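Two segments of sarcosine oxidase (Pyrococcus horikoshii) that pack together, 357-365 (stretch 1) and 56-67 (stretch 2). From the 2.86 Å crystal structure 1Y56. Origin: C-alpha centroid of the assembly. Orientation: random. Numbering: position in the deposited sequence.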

ATOM      1  N   THR B 357      52.693 -40.502  -2.203  1.00 42.91           N
ATOM      2  CA  THR B 357      51.667 -41.396  -2.755  1.00 42.68           C
ATOM      3  C   THR B 357      52.214 -42.418  -3.736  1.00 42.35           C
ATOM      4  O   THR B 357      53.160 -42.141  -4.485  1.00 42.20           O
ATOM      5  CB  THR B 357      50.542 -40.622  -3.508  1.00 42.78           C
ATOM      6  OG1 THR B 357      51.061 -40.044  -4.717  1.00 43.02           O
ATOM      7  CG2 THR B 357      49.945 -39.525  -2.641  1.00 43.25           C
ATOM      8  N   LYS B 358      51.577 -43.586  -3.747  1.00 42.09           N
ATOM      9  CA  LYS B 358      51.862 -44.636  -4.725  1.00 41.82           C
ATOM     10  C   LYS B 358      51.751 -44.077  -6.164  1.00 41.44           C
ATOM     11  O   LYS B 358      52.740 -44.077  -6.907  1.00 40.96           O
ATOM     12  CB  LYS B 358      50.927 -45.835  -4.479  1.00 42.02           C
ATOM     13  CG  LYS B 358      51.549 -47.218  -4.696  1.00 42.64           C
ATOM     14  CD  LYS B 358      51.193 -47.804  -6.080  1.00 44.55           C
ATOM     15  CE  LYS B 358      51.384 -49.339  -6.144  1.00 44.43           C
ATOM     16  NZ  LYS B 358      50.620 -50.059  -5.062  1.00 44.29           N
ATOM     17  N   LEU B 359      50.562 -43.559  -6.516  1.00 41.06           N
ATOM     18  CA  LEU B 359      50.288 -42.936  -7.825  1.00 40.38           C
ATOM     19  C   LEU B 359      51.094 -41.642  -8.074  1.00 39.85           C
ATOM     20  O   LEU B 359      51.607 -41.034  -7.133  1.00 39.34           O
ATOM     21  CB  LEU B 359      48.791 -42.626  -7.966  1.00 40.66           C
ATOM     22  CG  LEU B 359      47.609 -43.580  -8.249  1.00 41.23           C
ATOM     23  CD1 LEU B 359      47.793 -44.469  -9.507  1.00 40.78           C
ATOM     24  CD2 LEU B 359      47.242 -44.404  -7.016  1.00 41.79           C
ATOM     25  N   PRO B 360      51.199 -41.216  -9.351  1.00 39.56           N
ATOM     26  CA  PRO B 360      51.915 -40.004  -9.762  1.00 39.53           C
ATOM     27  C   PRO B 360      51.144 -38.694  -9.508  1.00 39.54           C
ATOM     28  O   PRO B 360      50.794 -37.983 -10.456  1.00 39.67           O
ATOM     29  CB  PRO B 360      52.098 -40.219 -11.266  1.00 39.44           C
ATOM     30  CG  PRO B 360      50.921 -40.985 -11.657  1.00 39.26           C
ATOM     31  CD  PRO B 360      50.630 -41.915 -10.518  1.00 39.46           C
ATOM     32  N   VAL B 361      50.912 -38.373  -8.236  1.00 39.44           N
ATOM     33  CA  VAL B 361      50.149 -37.187  -7.838  1.00 39.15           C
ATOM     34  C   VAL B 361      50.791 -35.882  -8.304  1.00 39.26           C
ATOM     35  O   VAL B 361      50.093 -34.882  -8.471  1.00 39.61           O
ATOM     36  CB  VAL B 361      49.878 -37.165  -6.293  1.00 39.04           C
ATOM     37  CG1 VAL B 361      51.129 -36.832  -5.512  1.00 38.99           C
ATOM     38  CG2 VAL B 361      48.763 -36.200  -5.932  1.00 38.71           C
ATOM     39  N   GLU B 362      52.100 -35.892  -8.544  1.00 39.05           N
ATOM     40  CA  GLU B 362      52.815 -34.658  -8.908  1.00 39.18           C
ATOM     41  C   GLU B 362      52.422 -34.065 -10.274  1.00 38.24           C
ATOM     42  O   GLU B 362      52.658 -32.887 -10.529  1.00 38.28           O
ATOM     43  CB  GLU B 362      54.345 -34.790  -8.741  1.00 39.60           C
ATOM     44  CG  GLU B 362      55.025 -35.872  -9.587  1.00 42.09           C
ATOM     45  CD  GLU B 362      54.765 -37.304  -9.082  1.00 45.61           C
ATOM     46  OE1 GLU B 362      54.934 -38.245  -9.898  1.00 46.53           O
ATOM     47  OE2 GLU B 362      54.390 -37.489  -7.889  1.00 45.51           O
ATOM     48  N   TRP B 363      51.790 -34.867 -11.125  1.00 37.43           N
ATOM     49  CA  TRP B 363      51.222 -34.372 -12.391  1.00 36.60           C
ATOM     50  C   TRP B 363      50.222 -33.246 -12.138  1.00 36.48           C
ATOM     51  O   TRP B 363      50.104 -32.317 -12.940  1.00 36.00           O
ATOM     52  CB  TRP B 363      50.541 -35.516 -13.140  1.00 36.12           C
ATOM     53  CG  TRP B 363      50.067 -35.185 -14.524  1.00 35.36           C
ATOM     54  CD1 TRP B 363      48.772 -34.981 -14.920  1.00 34.81           C
ATOM     55  CD2 TRP B 363      50.870 -35.050 -15.709  1.00 34.67           C
ATOM     56  NE1 TRP B 363      48.721 -34.722 -16.274  1.00 33.71           N
ATOM     57  CE2 TRP B 363      49.992 -34.755 -16.781  1.00 34.16           C
ATOM     58  CE3 TRP B 363      52.244 -35.143 -15.971  1.00 33.96           C
ATOM     59  CZ2 TRP B 363      50.447 -34.547 -18.088  1.00 33.95           C
ATOM     60  CZ3 TRP B 363      52.692 -34.938 -17.271  1.00 33.11           C
ATOM     61  CH2 TRP B 363      51.798 -34.639 -18.309  1.00 33.69           C
ATOM     62  N   TYR B 364      49.522 -33.343 -11.004  1.00 36.46           N
ATOM     63  CA  TYR B 364      48.465 -32.407 -10.608  1.00 36.46           C
ATOM     64  C   TYR B 364      48.988 -31.333  -9.656  1.00 36.70           C
ATOM     65  O   TYR B 364      48.238 -30.803  -8.833  1.00 36.78           O
ATOM     66  CB  TYR B 364      47.285 -33.166  -9.973  1.00 36.33           C
ATOM     67  CG  TYR B 364      46.880 -34.399 -10.754  1.00 36.41           C
ATOM     68  CD1 TYR B 364      47.153 -35.684 -10.274  1.00 36.20           C
ATOM     69  CD2 TYR B 364      46.257 -34.282 -11.995  1.00 37.01           C
ATOM     70  CE1 TYR B 364      46.790 -36.818 -11.008  1.00 35.86           C
ATOM     71  CE2 TYR B 364      45.896 -35.407 -12.737  1.00 36.66           C
ATOM     72  CZ  TYR B 364      46.162 -36.665 -12.242  1.00 36.26           C
ATOM     73  OH  TYR B 364      45.800 -37.758 -12.996  1.00 36.22           O
ATOM     74  N   ASP B 365      50.276 -31.015  -9.787  1.00 36.91           N
ATOM     75  CA  ASP B 365      50.947 -30.029  -8.945  1.00 36.95           C
ATOM     76  C   ASP B 365      50.243 -28.669  -8.976  1.00 37.00           C
ATOM     77  O   ASP B 365      50.130 -28.037 -10.034  1.00 36.86           O
ATOM     78  CB  ASP B 365      52.413 -29.882  -9.369  1.00 36.94           C
ATOM     79  CG  ASP B 365      53.248 -29.071  -8.381  1.00 37.50           C
ATOM     80  OD1 ASP B 365      54.449 -28.900  -8.655  1.00 38.63           O
ATOM     81  OD2 ASP B 365      52.737 -28.602  -7.340  1.00 37.34           O
TER
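Stretch 2 56-67: NDEANVRVMKRS

A helix packed against an irregular segment can combine apolar packing with very few directed polar bonds, and sarcosine oxidase offers a compact example. Stretch 2 begins as loop and turns helical from Glu58 through Ser67 and beyond, with Asp57 as its N-cap: Asp57 OD1 accepts from Asn60 N at 3.2 Å. The helix runs past a loop that tightens into a 3-10 segment at Val361 to Trp363. The register is set by Pro360 opposite Ala59 (CA to CA 5.7 Å) and Leu359 opposite Val63 (CA to CA 6.4 Å), so the helix advances as the loop recedes in sequence.

Apolar packing follows this register. Pro360 and Ala59 both point toward the other stretch, Pro360 CG lying 3.6 Å from Ala59 CA and 3.7 Å from Ala59 CB, while Ala59 CB also meets Trp363 CB at 3.5 Å and makes an off-centre CH-pi contact with the indole. One turn on, Val63 CG2 lies 4.2 Å from Leu359 CG and 4.0 Å from Tyr364 CE1, at the edge of the tyrosine ring. Further along, Leu359 CD2 reaches Arg66 CG at 3.8 Å.

A single hydrogen bond crosses the contact, from Tyr364 OH to Asn60 OD1 at 2.6 Å. Arg62, salt-bridged to Glu58, lays one guanidinium face over Pro360, with Arg62 NH2 3.7 Å from Pro360 CD.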

ATOM      1  N   ASN B  56      45.214 -39.640 -22.126  1.00 36.96           N
ATOM      2  CA  ASN B  56      46.251 -39.496 -23.145  1.00 37.24           C
ATOM      3  C   ASN B  56      47.632 -39.248 -22.606  1.00 37.14           C
ATOM      4  O   ASN B  56      48.508 -38.755 -23.321  1.00 37.60           O
ATOM      5  CB  ASN B  56      45.851 -38.382 -24.085  1.00 37.46           C
ATOM      6  CG  ASN B  56      44.475 -38.597 -24.628  1.00 39.39           C
ATOM      7  OD1 ASN B  56      44.118 -39.726 -24.981  1.00 40.36           O
ATOM      8  ND2 ASN B  56      43.669 -37.538 -24.668  1.00 41.83           N
ATOM      9  N   ASP B  57      47.824 -39.598 -21.346  1.00 36.65           N
ATOM     10  CA  ASP B  57      49.089 -39.381 -20.683  1.00 36.23           C
ATOM     11  C   ASP B  57      49.178 -40.362 -19.537  1.00 35.81           C
ATOM     12  O   ASP B  57      48.168 -40.849 -19.032  1.00 35.87           O
ATOM     13  CB  ASP B  57      49.165 -37.957 -20.162  1.00 36.28           C
ATOM     14  CG  ASP B  57      47.987 -37.607 -19.288  1.00 37.32           C
ATOM     15  OD1 ASP B  57      48.152 -37.700 -18.039  1.00 37.97           O
ATOM     16  OD2 ASP B  57      46.902 -37.275 -19.848  1.00 36.64           O
ATOM     17  N   GLU B  58      50.400 -40.648 -19.132  1.00 35.25           N
ATOM     18  CA  GLU B  58      50.650 -41.723 -18.204  1.00 34.75           C
ATOM     19  C   GLU B  58      49.919 -41.538 -16.883  1.00 34.39           C
ATOM     20  O   GLU B  58      49.197 -42.426 -16.463  1.00 34.53           O
ATOM     21  CB  GLU B  58      52.149 -41.872 -18.006  1.00 34.64           C
ATOM     22  CG  GLU B  58      52.546 -42.562 -16.739  1.00 35.78           C
ATOM     23  CD  GLU B  58      54.020 -42.826 -16.699  1.00 37.23           C
ATOM     24  OE1 GLU B  58      54.719 -42.344 -17.622  1.00 37.74           O
ATOM     25  OE2 GLU B  58      54.472 -43.533 -15.768  1.00 37.61           O
ATOM     26  N   ALA B  59      50.084 -40.383 -16.247  1.00 33.96           N
ATOM     27  CA  ALA B  59      49.554 -40.173 -14.906  1.00 33.38           C
ATOM     28  C   ALA B  59      48.052 -40.431 -14.841  1.00 32.91           C
ATOM     29  O   ALA B  59      47.588 -41.223 -14.016  1.00 32.82           O
ATOM     30  CB  ALA B  59      49.890 -38.766 -14.396  1.00 33.47           C
ATOM     31  N   ASN B  60      47.302 -39.779 -15.727  1.00 32.21           N
ATOM     32  CA  ASN B  60      45.844 -39.911 -15.751  1.00 31.42           C
ATOM     33  C   ASN B  60      45.398 -41.350 -15.992  1.00 31.27           C
ATOM     34  O   ASN B  60      44.405 -41.806 -15.425  1.00 31.28           O
ATOM     35  CB  ASN B  60      45.227 -38.997 -16.816  1.00 31.12           C
ATOM     36  CG  ASN B  60      45.211 -37.533 -16.412  1.00 29.60           C
ATOM     37  OD1 ASN B  60      44.830 -37.175 -15.299  1.00 27.68           O
ATOM     38  ND2 ASN B  60      45.611 -36.675 -17.333  1.00 28.70           N
ATOM     39  N   VAL B  61      46.138 -42.052 -16.840  1.00 30.99           N
ATOM     40  CA  VAL B  61      45.816 -43.426 -17.176  1.00 30.91           C
ATOM     41  C   VAL B  61      46.060 -44.338 -15.979  1.00 31.22           C
ATOM     42  O   VAL B  61      45.240 -45.228 -15.699  1.00 31.68           O
ATOM     43  CB  VAL B  61      46.590 -43.895 -18.418  1.00 30.82           C
ATOM     44  CG1 VAL B  61      46.608 -45.414 -18.521  1.00 30.45           C
ATOM     45  CG2 VAL B  61      45.997 -43.264 -19.678  1.00 30.88           C
ATOM     46  N   ARG B  62      47.160 -44.107 -15.262  1.00 31.04           N
ATOM     47  CA  ARG B  62      47.467 -44.893 -14.064  1.00 30.92           C
ATOM     48  C   ARG B  62      46.454 -44.605 -12.960  1.00 30.78           C
ATOM     49  O   ARG B  62      45.926 -45.529 -12.340  1.00 31.07           O
ATOM     50  CB  ARG B  62      48.894 -44.649 -13.554  1.00 31.18           C
ATOM     51  CG  ARG B  62      49.970 -44.535 -14.624  1.00 31.53           C
ATOM     52  CD  ARG B  62      51.182 -45.394 -14.317  1.00 33.42           C
ATOM     53  NE  ARG B  62      51.500 -45.444 -12.893  1.00 34.42           N
ATOM     54  CZ  ARG B  62      52.502 -44.785 -12.320  1.00 35.50           C
ATOM     55  NH1 ARG B  62      53.300 -44.008 -13.046  1.00 35.28           N
ATOM     56  NH2 ARG B  62      52.701 -44.893 -11.012  1.00 35.82           N
ATOM     57  N   VAL B  63      46.180 -43.324 -12.729  1.00 30.42           N
ATOM     58  CA  VAL B  63      45.192 -42.910 -11.745  1.00 30.37           C
ATOM     59  C   VAL B  63      43.800 -43.516 -12.026  1.00 30.81           C
ATOM     60  O   VAL B  63      43.146 -44.033 -11.123  1.00 30.83           O
ATOM     61  CB  VAL B  63      45.121 -41.375 -11.653  1.00 30.20           C
ATOM     62  CG1 VAL B  63      43.973 -40.925 -10.765  1.00 29.74           C
ATOM     63  CG2 VAL B  63      46.431 -40.820 -11.137  1.00 29.87           C
ATOM     64  N   MET B  64      43.362 -43.466 -13.279  1.00 31.15           N
ATOM     65  CA  MET B  64      42.065 -44.023 -13.643  1.00 31.61           C
ATOM     66  C   MET B  64      42.009 -45.557 -13.617  1.00 31.80           C
ATOM     67  O   MET B  64      40.979 -46.140 -13.250  1.00 31.74           O
ATOM     68  CB  MET B  64      41.579 -43.465 -14.984  1.00 31.71           C
ATOM     69  CG  MET B  64      41.018 -42.052 -14.860  1.00 32.74           C
ATOM     70  SD  MET B  64      39.999 -41.787 -13.369  1.00 33.54           S
ATOM     71  CE  MET B  64      38.647 -42.934 -13.687  1.00 32.49           C
ATOM     72  N   LYS B  65      43.114 -46.202 -13.998  1.00 31.82           N
ATOM     73  CA  LYS B  65      43.238 -47.642 -13.838  1.00 31.74           C
ATOM     74  C   LYS B  65      43.022 -47.971 -12.364  1.00 31.71           C
ATOM     75  O   LYS B  65      42.196 -48.813 -12.010  1.00 32.11           O
ATOM     76  CB  LYS B  65      44.615 -48.138 -14.284  1.00 31.78           C
ATOM     77  CG  LYS B  65      44.694 -49.656 -14.426  1.00 31.73           C
ATOM     78  CD  LYS B  65      46.010 -50.247 -13.904  1.00 30.84           C
ATOM     79  CE  LYS B  65      46.448 -51.483 -14.725  1.00 30.33           C
ATOM     80  NZ  LYS B  65      45.431 -52.574 -14.906  1.00 28.24           N
ATOM     81  N   ARG B  66      43.752 -47.283 -11.501  1.00 31.30           N
ATOM     82  CA  ARG B  66      43.585 -47.501 -10.090  1.00 31.18           C
ATOM     83  C   ARG B  66      42.152 -47.177  -9.681  1.00 31.41           C
ATOM     84  O   ARG B  66      41.498 -47.965  -8.995  1.00 31.36           O
ATOM     85  CB  ARG B  66      44.576 -46.652  -9.309  1.00 31.07           C
ATOM     86  CG  ARG B  66      44.442 -46.791  -7.822  1.00 29.88           C
ATOM     87  CD  ARG B  66      44.683 -48.196  -7.428  1.00 28.12           C
ATOM     88  NE  ARG B  66      44.442 -48.360  -6.010  1.00 28.71           N
ATOM     89  CZ  ARG B  66      43.963 -49.468  -5.461  1.00 28.13           C
ATOM     90  NH1 ARG B  66      43.665 -50.516  -6.222  1.00 29.50           N
ATOM     91  NH2 ARG B  66      43.776 -49.516  -4.156  1.00 25.81           N
ATOM     92  N   SER B  67      41.668 -46.019 -10.122  1.00 31.68           N
ATOM     93  CA  SER B  67      40.343 -45.555  -9.749  1.00 31.82           C
ATOM     94  C   SER B  67      39.300 -46.628 -10.047  1.00 32.04           C
ATOM     95  O   SER B  67      38.507 -46.982  -9.162  1.00 32.11           O
ATOM     96  CB  SER B  67      40.000 -44.251 -10.456  1.00 31.63           C
ATOM     97  OG  SER B  67      39.168 -43.458  -9.634  1.00 31.69           O
TER